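Local coordinates for hypothetical protein AF2198 (Archaeoglobus fulgidus, PDB 1OI0) that is probably a zinc metallopeptidase of the JAB1/MPN family, related to the deubiquitinating subunit of the proteasome, at residues L10-T13 with I14-A18. Residues are numbered along the deposited sequence; the frame is centred on the assembly and turned at random.
Sequences LLKT and ILEAA
Leu10 and Ile14 meet one turn apart on the buried side of helix 8-21, where CD1 of Ile14 lies 3.9 Å from CG of Leu10. Ile14 sets its CG1 beside its own backbone N (chi1 -70°), and from there the ethyl arm lies back over the preceding turn, with CG1 3.2 Å from the carbonyl O of Leu10. Leu10 O also accepts the N-H of Ile14, 2.8 Å from Ile14 N, so a hydrogen bond and an apolar branch crowd the same atom. Leu15 does much the same one residue on: its N bonds Leu11 O at 2.9 Å, nearly straight at 171°, while its CG rests against that oxygen. On the outer face, Lys12 stretches out fully extended and crosses Glu16 at an angle. Lys12 CE comes within 3.3 Å of Glu16 OE2, while Lys12 NZ stays 4.4 Å from the same Glu16 OE2, too far for a salt bridge, and any attraction between the two charges is probably modest. This is the amphipathic helix that packs on the central mixed sheet of the JAB1/MPN fold. Ile14 reaches Leu40, Val69 and Val97 on three strands, its side chain about 8 Å from that of the zinc ligand His70; Leu15 also touches Val97, and Leu10 rests on Met37 and Leu40. Cutting Ile14 back to an alanine is likely to open a gap between helix and sheet and take away the branch that Leu10 CG packs on. Thr13, farther round, turns OG1 beside its own N (chi1 -63°) to hydrogen-bond Gly9 O.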
ATOM      1  N   LEU A  10       7.264  -7.446   3.115  1.00 24.63           N
ATOM      2  CA  LEU A  10       6.832  -6.056   3.041  1.00 20.78           C
ATOM      3  C   LEU A  10       5.411  -5.911   3.572  1.00 22.55           C
ATOM      4  O   LEU A  10       5.092  -4.921   4.231  1.00 20.30           O
ATOM      5  CB  LEU A  10       6.897  -5.541   1.600  1.00 22.32           C
ATOM      6  CG  LEU A  10       6.619  -4.040   1.461  1.00 22.19           C
ATOM      7  CD1 LEU A  10       7.695  -3.272   2.211  1.00 24.67           C
ATOM      8  CD2 LEU A  10       6.601  -3.628  -0.007  1.00 22.70           C
ATOM      9  N   LEU A  11       4.556  -6.889   3.282  1.00 21.64           N
ATOM     10  CA  LEU A  11       3.177  -6.850   3.762  1.00 23.74           C
ATOM     11  C   LEU A  11       3.168  -6.864   5.285  1.00 25.16           C
ATOM     12  O   LEU A  11       2.405  -6.130   5.922  1.00 23.07           O
ATOM     13  CB  LEU A  11       2.383  -8.047   3.237  1.00 26.10           C
ATOM     14  CG  LEU A  11       1.784  -7.935   1.834  1.00 26.68           C
ATOM     15  CD1 LEU A  11       1.079  -9.235   1.478  1.00 27.83           C
ATOM     16  CD2 LEU A  11       0.805  -6.769   1.783  1.00 28.40           C
ATOM     17  N   LYS A  12       4.022  -7.701   5.868  1.00 24.16           N
ATOM     18  CA  LYS A  12       4.106  -7.791   7.316  1.00 25.72           C
ATOM     19  C   LYS A  12       4.566  -6.447   7.868  1.00 24.51           C
ATOM     20  O   LYS A  12       4.014  -5.945   8.844  1.00 25.79           O
ATOM     21  CB  LYS A  12       5.087  -8.889   7.736  1.00 28.75           C
ATOM     22  CG  LYS A  12       5.191  -9.062   9.241  1.00 35.20           C
ATOM     23  CD  LYS A  12       6.191 -10.141   9.622  1.00 41.47           C
ATOM     24  CE  LYS A  12       6.272 -10.294  11.136  1.00 44.15           C
ATOM     25  NZ  LYS A  12       7.300 -11.292  11.541  1.00 46.72           N
ATOM     26  N   THR A  13       5.578  -5.866   7.232  1.00 23.10           N
ATOM     27  CA  THR A  13       6.107  -4.574   7.651  1.00 25.03           C
ATOM     28  C   THR A  13       5.012  -3.514   7.587  1.00 22.48           C
ATOM     29  O   THR A  13       4.841  -2.720   8.514  1.00 21.50           O
ATOM     30  CB  THR A  13       7.277  -4.143   6.745  1.00 24.40           C
ATOM     31  OG1 THR A  13       8.346  -5.090   6.870  1.00 28.50           O
ATOM     32  CG2 THR A  13       7.782  -2.760   7.131  1.00 26.97           C
ATOM     33  N   ILE A  14       4.265  -3.510   6.489  1.00 22.54           N
ATOM     34  CA  ILE A  14       3.191  -2.544   6.304  1.00 20.63           C
ATOM     35  C   ILE A  14       2.102  -2.688   7.365  1.00 20.68           C
ATOM     36  O   ILE A  14       1.705  -1.705   7.997  1.00 19.25           O
ATOM     37  CB  ILE A  14       2.557  -2.684   4.900  1.00 20.43           C
ATOM     38  CG1 ILE A  14       3.548  -2.191   3.838  1.00 19.48           C
ATOM     39  CG2 ILE A  14       1.257  -1.888   4.824  1.00 22.64           C
ATOM     40  CD1 ILE A  14       3.157  -2.535   2.408  1.00 18.43           C
ATOM     41  N   LEU A  15       1.624  -3.911   7.564  1.00 20.80           N
ATOM     42  CA  LEU A  15       0.574  -4.154   8.544  1.00 20.21           C
ATOM     43  C   LEU A  15       1.007  -3.820   9.969  1.00 22.84           C
ATOM     44  O   LEU A  15       0.202  -3.349  10.773  1.00 20.42           O
ATOM     45  CB  LEU A  15       0.105  -5.606   8.456  1.00 20.33           C
ATOM     46  CG  LEU A  15      -0.629  -5.913   7.148  1.00 22.12           C
ATOM     47  CD1 LEU A  15      -0.841  -7.402   7.021  1.00 21.46           C
ATOM     48  CD2 LEU A  15      -1.961  -5.169   7.109  1.00 24.63           C
ATOM     49  N   GLU A  16       2.276  -4.056  10.283  1.00 22.71           N
ATOM     50  CA  GLU A  16       2.776  -3.749  11.619  1.00 22.49           C
ATOM     51  C   GLU A  16       2.933  -2.237  11.784  1.00 23.21           C
ATOM     52  O   GLU A  16       2.754  -1.700  12.876  1.00 22.02           O
ATOM     53  CB  GLU A  16       4.110  -4.455  11.859  1.00 25.61           C
ATOM     54  CG  GLU A  16       4.011  -5.972  11.771  1.00 30.51           C
ATOM     55  CD  GLU A  16       5.318  -6.669  12.086  1.00 35.32           C
ATOM     56  OE1 GLU A  16       6.361  -6.256  11.539  1.00 41.44           O
ATOM     57  OE2 GLU A  16       5.303  -7.638  12.874  1.00 39.41           O
ATOM     58  N   ALA A  17       3.257  -1.553  10.691  1.00 19.75           N
ATOM     59  CA  ALA A  17       3.419  -0.103  10.716  1.00 20.93           C
ATOM     60  C   ALA A  17       2.049   0.539  10.908  1.00 20.58           C
ATOM     61  O   ALA A  17       1.918   1.554  11.594  1.00 19.03           O
ATOM     62  CB  ALA A  17       4.048   0.381   9.413  1.00 21.34           C
ATOM     63  N   ALA A  18       1.033  -0.063  10.298  1.00 18.93           N
ATOM     64  CA  ALA A  18      -0.334   0.433  10.411  1.00 19.44           C
ATOM     65  C   ALA A  18      -0.805   0.255  11.848  1.00 21.31           C
ATOM     66  O   ALA A  18      -1.402   1.161  12.437  1.00 20.60           O
ATOM     67  CB  ALA A  18      -1.248  -0.322   9.461  1.00 19.73           C
TER